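Gamma-glutamyl-gamma-aminobutyrate hydrolase PuuD (PDB 6VTV) hydrolyses the gamma-glutamyl linkage of gamma-glutamyl-gamma-aminobutyrate, releasing 4-aminobutanoate and L-glutamate in the last step from putrescine to 4-aminobutanoate. Local coordinates at residues E33-A38 with G68-G73; L58-L63 with L108-P113; N77-L82 with G95-S100; H145-E150 with E154-P159; A202-P205 with V209-V212. All blocks are in the same frame, centred on the assembly; numbering follows the deposited sequence.

From the N terminus, contact 1 comes first: it closes the loop from helix 33-42 to strand 68-71. Contact 2 opens inside that loop, at helix 56-62, and closes beyond it at the end of helix 94-109, so the two cross; they touch where Ile69 meets Ile112 and Pro113. Contact 3 nests inside the loop of contact 2 and folds residues 77-82 back on the start of helix 94-109, whose Arg96 reaches Pro72 of contact 1. Contacts 4 and 5 follow in series, a short turn and a beta hairpin, joined through one manganese ion by His145 and Glu210. Tyr157 of contact 4 meets Lys34 of contact 1.

Contact 1: residues E33-A38 with G68-G73; sequences EKYLNA and GIYLPG
One face of the Tyr35 ring carries Pro72, while the hydroxyl of Tyr70 sits at the ring's edge, in its plane. Pro72 CB lies 3.5 Å from the centroid of the Tyr35 ring and 10° off its normal, a CH-pi contact almost squarely over the centre. At the edge, Tyr70 OH comes within 3.4 Å of Tyr35 CD1, and the two tyrosine side chains cross at about a right angle. The Tyr70 ring in turn presents its own edge to the backbone carbonyl of Tyr35. Tyr70 OH donates to Tyr35 O over 3.2 Å, with a C=O...donor angle of 108° and the donor tilted slightly from the carbonyl plane. With CG anti to the backbone N (chi1 -174°), the Tyr70 side chain extends from strand 68-71 to the helix, and its CE2 rests 3.8 Å from Tyr35 CB. At the far end of its ring, Tyr35 OH lies beside the backbone of Gly73, 3.2 Å from Gly73 N. The packing is buried: Ile117 of the neighbouring strand 114-117 touches both tyrosines. Tyr35 also touches His226 and Glu228, predicted active-site residues. The arrangement places helix 33-42 against the C-terminal end of a parallel strand, where active sites of class I glutamine amidotransferase-like folds characteristically lie.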
# COMPACT_ATOMS: atom_id res chain seq x y z
N GLU B 33 8.63 2.91 -4.02
CA GLU B 33 9.32 3.01 -2.75
C GLU B 33 9.94 4.39 -2.54
O GLU B 33 10.07 4.84 -1.39
CB GLU B 33 10.40 1.93 -2.64
CG GLU B 33 9.85 0.53 -2.41
CD GLU B 33 10.90 -0.46 -1.95
OE1 GLU B 33 12.08 -0.06 -1.83
OE2 GLU B 33 10.55 -1.63 -1.71
N LYS B 34 10.33 5.08 -3.61
CA LYS B 34 10.98 6.38 -3.44
C LYS B 34 10.03 7.41 -2.84
O LYS B 34 10.47 8.30 -2.11
CB LYS B 34 11.56 6.88 -4.76
CG LYS B 34 10.58 6.98 -5.92
CD LYS B 34 11.28 7.64 -7.11
CE LYS B 34 10.53 7.43 -8.42
NZ LYS B 34 9.32 8.30 -8.54
N TYR B 35 8.73 7.29 -3.11
CA TYR B 35 7.77 8.14 -2.41
C TYR B 35 7.71 7.80 -0.93
O TYR B 35 7.54 8.68 -0.08
CB TYR B 35 6.39 8.02 -3.05
CG TYR B 35 6.32 8.55 -4.46
CD1 TYR B 35 6.29 9.92 -4.70
CD2 TYR B 35 6.31 7.69 -5.55
CE1 TYR B 35 6.24 10.42 -5.99
CE2 TYR B 35 6.26 8.18 -6.84
CZ TYR B 35 6.23 9.54 -7.06
OH TYR B 35 6.18 10.03 -8.34
N LEU B 36 7.87 6.51 -0.60
CA LEU B 36 7.84 6.08 0.79
C LEU B 36 9.10 6.50 1.53
O LEU B 36 9.03 6.96 2.67
CB LEU B 36 7.67 4.56 0.86
CG LEU B 36 6.27 4.06 0.53
CD1 LEU B 36 6.29 2.58 0.21
CD2 LEU B 36 5.34 4.35 1.70
N ASN B 37 10.26 6.34 0.89
CA ASN B 37 11.53 6.66 1.54
C ASN B 37 11.59 8.13 1.95
O ASN B 37 12.14 8.47 3.00
CB ASN B 37 12.70 6.32 0.62
CG ASN B 37 12.71 4.86 0.21
OD1 ASN B 37 12.28 3.99 0.96
ND2 ASN B 37 13.22 4.59 -0.99
N ALA B 38 11.02 9.02 1.13
CA ALA B 38 11.07 10.44 1.44
C ALA B 38 10.24 10.78 2.66
O ALA B 38 10.64 11.61 3.49
CB ALA B 38 10.60 11.25 0.23
N GLY B 68 -2.05 13.40 7.62
CA GLY B 68 -1.65 14.05 6.39
C GLY B 68 -1.97 13.18 5.20
O GLY B 68 -2.07 11.96 5.31
N ILE B 69 -2.14 13.84 4.05
CA ILE B 69 -2.46 13.17 2.79
C ILE B 69 -1.30 13.36 1.84
O ILE B 69 -0.79 14.48 1.69
CB ILE B 69 -3.77 13.69 2.18
CG1 ILE B 69 -4.93 13.55 3.18
CG2 ILE B 69 -4.10 12.95 0.89
CD1 ILE B 69 -5.08 12.15 3.73
N TYR B 70 -0.88 12.28 1.19
CA TYR B 70 0.31 12.25 0.34
C TYR B 70 -0.11 11.76 -1.04
O TYR B 70 -0.54 10.61 -1.19
CB TYR B 70 1.37 11.34 0.96
CG TYR B 70 2.72 11.33 0.27
CD1 TYR B 70 3.23 12.47 -0.34
CD2 TYR B 70 3.50 10.18 0.26
CE1 TYR B 70 4.48 12.45 -0.95
CE2 TYR B 70 4.73 10.15 -0.35
CZ TYR B 70 5.22 11.29 -0.95
OH TYR B 70 6.46 11.25 -1.56
N LEU B 71 0.01 12.63 -2.05
CA LEU B 71 -0.38 12.30 -3.41
C LEU B 71 0.87 12.12 -4.27
O LEU B 71 1.44 13.11 -4.76
CB LEU B 71 -1.27 13.40 -4.00
CG LEU B 71 -2.57 13.74 -3.26
CD1 LEU B 71 -3.35 14.77 -4.05
CD2 LEU B 71 -3.41 12.50 -3.02
N PRO B 72 1.32 10.89 -4.50
CA PRO B 72 2.52 10.69 -5.33
C PRO B 72 2.23 10.95 -6.80
O PRO B 72 1.09 11.00 -7.24
CB PRO B 72 2.87 9.21 -5.09
CG PRO B 72 2.03 8.77 -3.93
CD PRO B 72 0.81 9.62 -3.95
N GLY B 73 3.31 11.12 -7.55
CA GLY B 73 3.21 11.17 -8.99
C GLY B 73 2.99 9.79 -9.58
O GLY B 73 3.03 8.77 -8.89

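Contact 2: residues L58-L63 with L108-P113; sequences LLEQLL and LERRIP
The last turn of helix 56-62 faces the chain leaving helix 94-109, with Leu63 and Arg110 nearest at 8.7 Å between CA atoms and Arg111 turning the chain with a positive phi. Arg110 reaches across with its chain extended from CG to NE. Leu63 CD1 packs over one face of the guanidinium, toward its rim, and lies 3.5 Å from Arg110 NE; Leu63 CB supports the same group, 3.7 Å from Arg110 NH1. The tip of the arginine makes a salt bridge with Glu60, whose OE1 stands 3.1 Å from Arg110 NH2. Its hydrogen bond is weak, bent to 137°, and the carboxylate and guanidinium planes are 83° apart, so the charges meet without a flat two-pronged pairing. A bend at chi2 (-79°) brings the Glu60 carboxylate round to the arginine. Away from this polar pair the apolar part is looser: Leu63 CD2 and Ile112 CD1 are 4.3 Å apart. Leu63 also packs on Ala106 of helix 94-109, and Ile112 on Ala107 and on His251 of helix 235-254. The contact thus joins the end of helix 56-62 to the turn leading from helix 94-109 into parallel strand 114-117.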
# COMPACT_ATOMS: atom_id res chain seq x y z
N LEU B 58 -16.21 4.05 4.07
CA LEU B 58 -14.87 3.67 4.51
C LEU B 58 -13.96 4.88 4.64
O LEU B 58 -13.15 4.94 5.57
CB LEU B 58 -14.27 2.66 3.53
CG LEU B 58 -15.04 1.36 3.30
CD1 LEU B 58 -14.25 0.43 2.40
CD2 LEU B 58 -15.36 0.68 4.63
N LEU B 59 -14.08 5.84 3.73
CA LEU B 59 -13.22 7.02 3.79
C LEU B 59 -13.49 7.84 5.04
O LEU B 59 -12.55 8.32 5.69
CB LEU B 59 -13.43 7.88 2.54
CG LEU B 59 -12.38 8.95 2.25
CD1 LEU B 59 -11.04 8.32 1.91
CD2 LEU B 59 -12.84 9.88 1.14
N GLU B 60 -14.76 8.01 5.41
CA GLU B 60 -15.10 8.79 6.60
C GLU B 60 -14.54 8.15 7.87
O GLU B 60 -14.19 8.86 8.82
CB GLU B 60 -16.61 8.95 6.71
CG GLU B 60 -17.21 9.89 5.68
CD GLU B 60 -17.02 11.35 6.04
OE1 GLU B 60 -16.11 11.99 5.46
OE2 GLU B 60 -17.77 11.87 6.89
N GLN B 61 -14.45 6.82 7.90
CA GLN B 61 -13.90 6.15 9.08
C GLN B 61 -12.39 6.30 9.15
O GLN B 61 -11.82 6.30 10.25
CB GLN B 61 -14.28 4.67 9.07
CG GLN B 61 -15.76 4.39 9.30
CD GLN B 61 -16.10 2.92 9.15
OE1 GLN B 61 -15.83 2.12 10.04
NE2 GLN B 61 -16.68 2.56 8.01
N LEU B 62 -11.72 6.43 8.01
CA LEU B 62 -10.26 6.45 7.97
C LEU B 62 -9.69 7.85 8.20
O LEU B 62 -8.64 7.98 8.84
CB LEU B 62 -9.77 5.91 6.62
CG LEU B 62 -8.25 5.80 6.44
CD1 LEU B 62 -7.60 5.17 7.65
CD2 LEU B 62 -7.93 5.03 5.18
N LEU B 63 -10.35 8.88 7.69
CA LEU B 63 -9.82 10.24 7.78
C LEU B 63 -9.41 10.68 9.18
O LEU B 63 -8.35 11.31 9.31
CB LEU B 63 -10.83 11.23 7.19
CG LEU B 63 -11.01 11.15 5.67
CD1 LEU B 63 -12.27 11.88 5.27
CD2 LEU B 63 -9.80 11.71 4.94
N LEU B 108 -9.57 18.96 2.48
CA LEU B 108 -9.65 20.41 2.44
C LEU B 108 -10.69 20.94 3.41
O LEU B 108 -10.51 22.02 3.99
CB LEU B 108 -9.94 20.89 1.02
CG LEU B 108 -8.81 20.71 0.01
CD1 LEU B 108 -9.18 21.32 -1.33
CD2 LEU B 108 -7.51 21.30 0.53
N GLU B 109 -11.78 20.20 3.61
CA GLU B 109 -12.77 20.59 4.60
C GLU B 109 -12.29 20.32 6.02
O GLU B 109 -12.56 21.12 6.92
CB GLU B 109 -14.09 19.86 4.34
CG GLU B 109 -15.11 20.04 5.44
CD GLU B 109 -16.45 19.43 5.09
OE1 GLU B 109 -16.86 19.55 3.92
OE2 GLU B 109 -17.08 18.84 5.99
N ARG B 110 -11.58 19.22 6.23
CA ARG B 110 -11.04 18.88 7.55
C ARG B 110 -9.71 19.56 7.85
O ARG B 110 -9.16 19.35 8.93
CB ARG B 110 -10.88 17.36 7.67
CG ARG B 110 -12.15 16.58 7.38
CD ARG B 110 -11.99 15.11 7.72
NE ARG B 110 -13.25 14.39 7.56
CZ ARG B 110 -13.70 13.48 8.41
NH1 ARG B 110 -13.00 13.18 9.49
NH2 ARG B 110 -14.86 12.87 8.19
N ARG B 111 -9.19 20.36 6.91
CA ARG B 111 -7.93 21.08 7.08
C ARG B 111 -6.78 20.11 7.38
O ARG B 111 -5.86 20.42 8.15
CB ARG B 111 -8.04 22.16 8.16
CG ARG B 111 -9.34 22.95 8.07
CD ARG B 111 -9.27 24.32 8.73
NE ARG B 111 -8.23 24.41 9.75
CZ ARG B 111 -7.35 25.41 9.84
NH1 ARG B 111 -7.39 26.40 8.96
NH2 ARG B 111 -6.44 25.41 10.80
N ILE B 112 -6.83 18.94 6.77
CA ILE B 112 -5.74 17.97 6.88
C ILE B 112 -4.64 18.36 5.90
O ILE B 112 -4.94 18.64 4.73
CB ILE B 112 -6.25 16.56 6.60
CG1 ILE B 112 -7.36 16.18 7.59
CG2 ILE B 112 -5.11 15.55 6.67
CD1 ILE B 112 -8.06 14.89 7.24
N PRO B 113 -3.37 18.39 6.33
CA PRO B 113 -2.30 18.77 5.41
C PRO B 113 -2.21 17.83 4.22
O PRO B 113 -2.41 16.62 4.33
CB PRO B 113 -1.04 18.69 6.29
CG PRO B 113 -1.54 18.88 7.68
CD PRO B 113 -2.89 18.22 7.71

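Contact 3: residues N77-L82 with G95-S100; sequences NVQPHL and GRDLLS
Residues 77-82, a loop running into a 3-10 turn, curl round one side of helix 94-109, with the CA atoms of Val78 and Asp97 6.4 Å apart. Asp97 points its carboxylate into this curl, and OD2 takes two bonds from a single residue. Gln79 N donates to Asp97 OD2 over 3.0 Å, almost straight at 170°, arriving on the syn side somewhat out of the carboxylate plane. Gln79 NE2 donates over 2.9 Å to the anti lone pair of Asp97 OD2, with the amide and carboxylate planes 33° apart. Gln79 CG is anti to its carbonyl carbon (chi1 -67°) and the chain runs extended beyond it, which carries the side-chain amide back alongside the carboxylate. Apolar groups flank the acid: Leu82 CD1 is 3.5 Å from Asp97 OD2, and Val78 CG1 is 4.0 Å from Asp97 OD1. Asp97 OD1 forms a salt bridge with Arg119, the residue that follows the predicted nucleophile Cys118. The buried carboxylate is therefore held through both oxygens, by neutral N-H groups on one and a positive charge on the other, an environment that would be expected to keep it ionised and its rotation fixed.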
# COMPACT_ATOMS: atom_id res chain seq x y z
N ASN B 77 -2.42 9.92 -16.34
CA ASN B 77 -2.98 11.27 -16.41
C ASN B 77 -4.42 11.25 -15.94
O ASN B 77 -5.12 10.24 -16.06
CB ASN B 77 -2.90 11.84 -17.83
CG ASN B 77 -1.53 11.70 -18.44
OD1 ASN B 77 -0.55 12.25 -17.93
ND2 ASN B 77 -1.44 10.99 -19.56
N VAL B 78 -4.86 12.39 -15.39
CA VAL B 78 -6.24 12.52 -14.96
C VAL B 78 -7.17 12.44 -16.16
O VAL B 78 -6.86 12.95 -17.25
CB VAL B 78 -6.42 13.85 -14.20
CG1 VAL B 78 -7.86 14.02 -13.72
CG2 VAL B 78 -5.45 13.93 -13.03
N GLN B 79 -8.31 11.78 -15.98
CA GLN B 79 -9.30 11.70 -17.05
C GLN B 79 -9.78 13.10 -17.42
O GLN B 79 -10.17 13.87 -16.53
CB GLN B 79 -10.49 10.84 -16.62
CG GLN B 79 -10.15 9.37 -16.43
CD GLN B 79 -11.24 8.62 -15.67
OE1 GLN B 79 -11.96 7.80 -16.24
NE2 GLN B 79 -11.36 8.91 -14.38
N PRO B 80 -9.76 13.47 -18.71
CA PRO B 80 -10.11 14.84 -19.08
C PRO B 80 -11.54 15.24 -18.73
O PRO B 80 -11.81 16.44 -18.60
CB PRO B 80 -9.89 14.86 -20.60
CG PRO B 80 -8.92 13.74 -20.85
CD PRO B 80 -9.28 12.68 -19.85
N HIS B 81 -12.46 14.28 -18.57
CA HIS B 81 -13.83 14.64 -18.23
C HIS B 81 -13.96 15.13 -16.80
O HIS B 81 -15.00 15.71 -16.46
CB HIS B 81 -14.76 13.44 -18.46
CG HIS B 81 -14.73 12.43 -17.36
ND1 HIS B 81 -13.85 11.37 -17.35
CD2 HIS B 81 -15.48 12.30 -16.24
CE1 HIS B 81 -14.05 10.63 -16.27
NE2 HIS B 81 -15.04 11.18 -15.58
N LEU B 82 -12.95 14.93 -15.95
CA LEU B 82 -13.02 15.43 -14.59
C LEU B 82 -12.85 16.94 -14.51
O LEU B 82 -13.22 17.54 -13.50
CB LEU B 82 -11.97 14.73 -13.72
CG LEU B 82 -12.30 13.29 -13.34
CD1 LEU B 82 -11.16 12.65 -12.56
CD2 LEU B 82 -13.60 13.22 -12.55
N GLY B 95 -9.58 4.60 -11.08
CA GLY B 95 -9.69 4.32 -9.66
C GLY B 95 -8.94 5.32 -8.80
O GLY B 95 -9.45 5.79 -7.79
N ARG B 96 -7.71 5.67 -9.21
CA ARG B 96 -6.96 6.69 -8.48
C ARG B 96 -7.65 8.05 -8.57
O ARG B 96 -7.71 8.79 -7.58
CB ARG B 96 -5.53 6.78 -8.99
CG ARG B 96 -4.87 8.11 -8.69
CD ARG B 96 -3.42 7.98 -8.29
NE ARG B 96 -2.89 9.26 -7.83
CZ ARG B 96 -1.62 9.49 -7.52
NH1 ARG B 96 -0.73 8.51 -7.61
NH2 ARG B 96 -1.24 10.69 -7.10
N ASP B 97 -8.17 8.39 -9.76
CA ASP B 97 -8.95 9.61 -9.91
C ASP B 97 -10.07 9.67 -8.88
O ASP B 97 -10.27 10.70 -8.21
CB ASP B 97 -9.54 9.69 -11.32
CG ASP B 97 -8.52 10.12 -12.36
OD1 ASP B 97 -7.36 10.40 -11.98
OD2 ASP B 97 -8.88 10.17 -13.55
N LEU B 98 -10.82 8.58 -8.73
CA LEU B 98 -11.92 8.53 -7.78
C LEU B 98 -11.44 8.78 -6.36
O LEU B 98 -11.99 9.61 -5.63
CB LEU B 98 -12.64 7.19 -7.89
CG LEU B 98 -14.08 7.13 -7.40
CD1 LEU B 98 -14.99 7.98 -8.27
CD2 LEU B 98 -14.56 5.68 -7.36
N LEU B 99 -10.39 8.06 -5.95
CA LEU B 99 -9.88 8.21 -4.59
C LEU B 99 -9.24 9.58 -4.38
O LEU B 99 -9.44 10.21 -3.33
CB LEU B 99 -8.87 7.11 -4.28
CG LEU B 99 -8.20 7.17 -2.90
CD1 LEU B 99 -9.24 7.07 -1.79
CD2 LEU B 99 -7.13 6.09 -2.75
N SER B 100 -8.48 10.07 -5.36
CA SER B 100 -7.80 11.35 -5.21
C SER B 100 -8.79 12.49 -5.06
O SER B 100 -8.65 13.33 -4.17
CB SER B 100 -6.88 11.59 -6.41
OG SER B 100 -5.81 10.67 -6.43

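Contact 4: residues H145-E150 with E154-P159; sequences HREDPE and EQQYAP. With MN (manganese (II) ion), chain D.
Gln156 packs closely along the backbone of Asp148 and the side chain of Glu147, whereas a water lies between the polar ends of Glu147 and Gln156. On the tight side, Gln156 CG lies 3.4 Å from Asp148 O, and its CB is 3.9 Å from Glu147 CG. The backbones are close here, with the CA atoms of Glu147 and Gln156 5.2 Å apart. The Gln156 chain, extended beyond CG (chi2 -179°), runs along residues 147-149 and places its amide beside the carbonyl groups of Asp148 and Pro149. Its NE2 nevertheless bonds elsewhere, to Leu151 O in the turn between the segments.

On the looser side no direct hydrogen bond joins the two segments. Glu147 bends at chi2 (-77°); the side chains cross at a slant, while the carboxylate and amide planes are only 29° apart. Water 1 donates to Gln156 OE1 at 2.9 Å, but its link to Glu147 OE2 is unusually short and therefore doubtful. The Asp148 side chain and the Pro149 ring stay at the exposed edge, Asp148 contributing through its backbone carbonyl.

At the start of the segment, His145 takes no part in this packing but binds the manganese ion through ND1 at 2.3 Å; water 2 is another ligand. His161, Ser185, His187 and Glu210 complete the site. Asp206 is hydrogen-bonded to His145 NE2; with the metal bond, it helps set the ring's rotation and may strengthen its hold on the metal. The contact is a surface turn into the short helix 153-156, leading away from a metal site of histidine, serine and carboxylate ligands.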
# COMPACT_ATOMS: atom_id res chain seq x y z
N HIS B 145 9.05 19.71 -20.93
CA HIS B 145 8.91 19.30 -19.54
C HIS B 145 8.97 17.79 -19.35
O HIS B 145 9.05 17.34 -18.20
CB HIS B 145 7.60 19.85 -18.97
CG HIS B 145 7.62 21.32 -18.70
ND1 HIS B 145 8.07 21.85 -17.50
CD2 HIS B 145 7.27 22.38 -19.47
CE1 HIS B 145 7.98 23.17 -17.55
NE2 HIS B 145 7.50 23.51 -18.73
N ARG B 146 8.95 17.02 -20.42
CA ARG B 146 9.01 15.57 -20.31
C ARG B 146 10.45 15.10 -20.18
O ARG B 146 11.39 15.75 -20.65
CB ARG B 146 8.38 14.90 -21.53
CG ARG B 146 6.89 15.14 -21.67
CD ARG B 146 6.40 14.67 -23.02
NE ARG B 146 7.08 15.35 -24.12
CZ ARG B 146 6.84 15.13 -25.40
NH1 ARG B 146 5.93 14.24 -25.77
NH2 ARG B 146 7.51 15.80 -26.33
N GLU B 147 10.62 13.95 -19.54
CA GLU B 147 11.91 13.29 -19.48
C GLU B 147 12.15 12.50 -20.77
O GLU B 147 11.23 12.25 -21.56
CB GLU B 147 11.99 12.37 -18.27
CG GLU B 147 11.37 10.99 -18.49
CD GLU B 147 9.85 11.00 -18.43
OE1 GLU B 147 9.25 12.08 -18.25
OE2 GLU B 147 9.25 9.91 -18.56
N ASP B 148 13.41 12.11 -20.99
CA ASP B 148 13.76 11.25 -22.11
C ASP B 148 13.62 9.80 -21.66
O ASP B 148 14.44 9.33 -20.87
CB ASP B 148 15.17 11.54 -22.59
CG ASP B 148 15.46 10.94 -23.95
OD1 ASP B 148 14.69 10.07 -24.41
OD2 ASP B 148 16.47 11.35 -24.57
N PRO B 149 12.61 9.06 -22.14
CA PRO B 149 12.36 7.71 -21.60
C PRO B 149 13.41 6.68 -21.98
O PRO B 149 13.44 5.61 -21.36
CB PRO B 149 10.99 7.36 -22.17
CG PRO B 149 10.88 8.17 -23.43
CD PRO B 149 11.60 9.46 -23.14
N GLU B 150 14.25 6.94 -22.98
CA GLU B 150 15.29 6.00 -23.37
C GLU B 150 16.60 6.21 -22.62
O GLU B 150 17.49 5.35 -22.69
CB GLU B 150 15.56 6.08 -24.87
CG GLU B 150 14.33 5.81 -25.73
CD GLU B 150 14.65 5.00 -26.97
OE1 GLU B 150 15.57 5.36 -27.73
OE2 GLU B 150 13.97 3.97 -27.16
N GLU B 154 18.38 7.49 -13.76
CA GLU B 154 19.04 8.59 -13.06
C GLU B 154 19.05 9.86 -13.90
O GLU B 154 18.89 10.97 -13.36
CB GLU B 154 20.46 8.18 -12.68
CG GLU B 154 20.60 6.75 -12.17
CD GLU B 154 20.81 5.74 -13.29
OE1 GLU B 154 21.83 5.85 -14.02
OE2 GLU B 154 19.97 4.84 -13.45
N GLN B 155 19.24 9.74 -15.21
CA GLN B 155 19.20 10.92 -16.07
C GLN B 155 17.80 11.49 -16.19
O GLN B 155 17.63 12.71 -16.32
CB GLN B 155 19.75 10.59 -17.46
CG GLN B 155 20.95 9.64 -17.46
CD GLN B 155 22.16 10.20 -16.74
OE1 GLN B 155 22.29 11.41 -16.55
NE2 GLN B 155 23.07 9.31 -16.34
N GLN B 156 16.78 10.63 -16.14
CA GLN B 156 15.40 11.10 -16.27
C GLN B 156 15.01 12.00 -15.10
O GLN B 156 14.21 12.92 -15.27
CB GLN B 156 14.44 9.91 -16.36
CG GLN B 156 14.75 8.93 -17.47
CD GLN B 156 13.75 7.79 -17.54
OE1 GLN B 156 12.67 7.87 -16.95
NE2 GLN B 156 14.10 6.73 -18.25
N TYR B 157 15.57 11.75 -13.92
CA TYR B 157 15.26 12.53 -12.73
C TYR B 157 16.30 13.60 -12.44
O TYR B 157 16.24 14.24 -11.38
CB TYR B 157 15.10 11.60 -11.52
CG TYR B 157 13.77 10.87 -11.49
CD1 TYR B 157 13.57 9.72 -12.23
CD2 TYR B 157 12.72 11.35 -10.72
CE1 TYR B 157 12.36 9.05 -12.21
CE2 TYR B 157 11.50 10.69 -10.70
CZ TYR B 157 11.32 9.55 -11.45
OH TYR B 157 10.11 8.89 -11.42
N ALA B 158 17.24 13.82 -13.35
CA ALA B 158 18.23 14.86 -13.19
C ALA B 158 17.58 16.24 -13.28
O ALA B 158 16.44 16.36 -13.75
CB ALA B 158 19.32 14.72 -14.26
N PRO B 159 18.26 17.29 -12.81
CA PRO B 159 17.73 18.65 -12.98
C PRO B 159 17.39 18.93 -14.43
O PRO B 159 18.13 18.60 -15.35
CB PRO B 159 18.87 19.53 -12.48
CG PRO B 159 19.59 18.69 -11.49
CD PRO B 159 19.48 17.27 -11.98
MN MN D . 8.46 20.87 -15.48
O HOH W 1 10.21 7.71 -18.48
O HOH W 2 8.78 20.01 -13.37

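Contact 5: residues A202-P205 with V209-V212; sequences ARSP and VEAV. With MN (manganese (II) ion), chain D.
Ala202 faces two successive residues of the partner strand, Glu210 and Ala211, through its backbone. Glu210 N donates to Ala202 O over 3.0 Å at 164°. The same oxygen receives a weak bond from Ala211 N, and Ala202 N returns a weak bond to Ala211 O, both 3.4 Å long. Ala202 and Ala211 form an antiparallel hydrogen-bonded pair with their CB atoms 3.9 Å apart, and Leu171 of helix 170-174 touches both. Arg203 and Val209 are a non-hydrogen-bonded pair on the other face. There Val209 CG2 lies over one face of the guanidinium, 3.6 Å from Arg203 NH1, which is itself bonded to Gly207 O in the turn.

Beyond the strands, Ser204 OG packs 3.8 Å from Glu210 CG while hydrogen-bonding in the turn to Asp206. The Glu210 chain bends at chi2 (-95°) and takes the carboxylate to the metal: OE2 binds manganese at 2.2 Å, and OE1 accepts a bond from metal-bound water 2, so each oxygen is engaged. His145, His161, Ser185 and His187 supply the remaining protein ligands. This is a classic beta bulge in a hairpin, with Glu210 in the bulge serving as a metal ligand.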
# COMPACT_ATOMS: atom_id res chain seq x y z
N ALA B 202 4.98 28.71 -7.74
CA ALA B 202 6.20 28.80 -8.53
C ALA B 202 5.86 28.60 -10.00
O ALA B 202 4.85 27.99 -10.34
CB ALA B 202 7.25 27.78 -8.07
N ARG B 203 6.73 29.12 -10.86
CA ARG B 203 6.58 28.99 -12.30
C ARG B 203 7.93 28.68 -12.94
O ARG B 203 8.97 29.18 -12.51
CB ARG B 203 6.02 30.27 -12.95
CG ARG B 203 4.64 30.69 -12.50
CD ARG B 203 4.23 31.96 -13.24
NE ARG B 203 2.91 32.44 -12.84
CZ ARG B 203 1.79 32.13 -13.48
NH1 ARG B 203 1.82 31.35 -14.55
NH2 ARG B 203 0.63 32.62 -13.06
N SER B 204 7.89 27.86 -14.00
CA SER B 204 9.06 27.68 -14.85
C SER B 204 9.26 28.94 -15.69
O SER B 204 8.36 29.77 -15.80
CB SER B 204 8.87 26.45 -15.74
OG SER B 204 7.53 26.31 -16.16
N PRO B 205 10.45 29.12 -16.28
CA PRO B 205 10.71 30.35 -17.05
C PRO B 205 9.78 30.56 -18.24
O PRO B 205 9.77 31.65 -18.81
CB PRO B 205 12.16 30.19 -17.52
CG PRO B 205 12.77 29.26 -16.53
CD PRO B 205 11.67 28.30 -16.15
N VAL B 209 2.77 26.95 -14.58
CA VAL B 209 2.66 26.81 -13.13
C VAL B 209 3.25 25.47 -12.72
O VAL B 209 2.83 24.41 -13.19
CB VAL B 209 1.19 26.93 -12.68
CG1 VAL B 209 1.08 26.61 -11.21
CG2 VAL B 209 0.67 28.33 -12.97
N GLU B 210 4.25 25.52 -11.84
CA GLU B 210 4.93 24.31 -11.37
C GLU B 210 4.65 24.00 -9.91
O GLU B 210 5.09 22.96 -9.42
CB GLU B 210 6.44 24.44 -11.59
CG GLU B 210 6.88 24.25 -13.04
CD GLU B 210 7.32 22.82 -13.33
OE1 GLU B 210 7.75 22.13 -12.39
OE2 GLU B 210 7.23 22.40 -14.50
N ALA B 211 3.93 24.87 -9.20
CA ALA B 211 3.61 24.64 -7.80
C ALA B 211 2.41 25.50 -7.42
O ALA B 211 2.32 26.66 -7.83
CB ALA B 211 4.80 24.94 -6.89
N VAL B 212 1.51 24.93 -6.62
CA VAL B 212 0.30 25.62 -6.17
C VAL B 212 0.09 25.32 -4.69
O VAL B 212 0.70 24.41 -4.12
CB VAL B 212 -0.95 25.20 -6.97
CG1 VAL B 212 -0.87 25.70 -8.40
CG2 VAL B 212 -1.14 23.69 -6.93
MN MN D . 8.46 20.87 -15.48
O HOH W 2 8.78 20.01 -13.37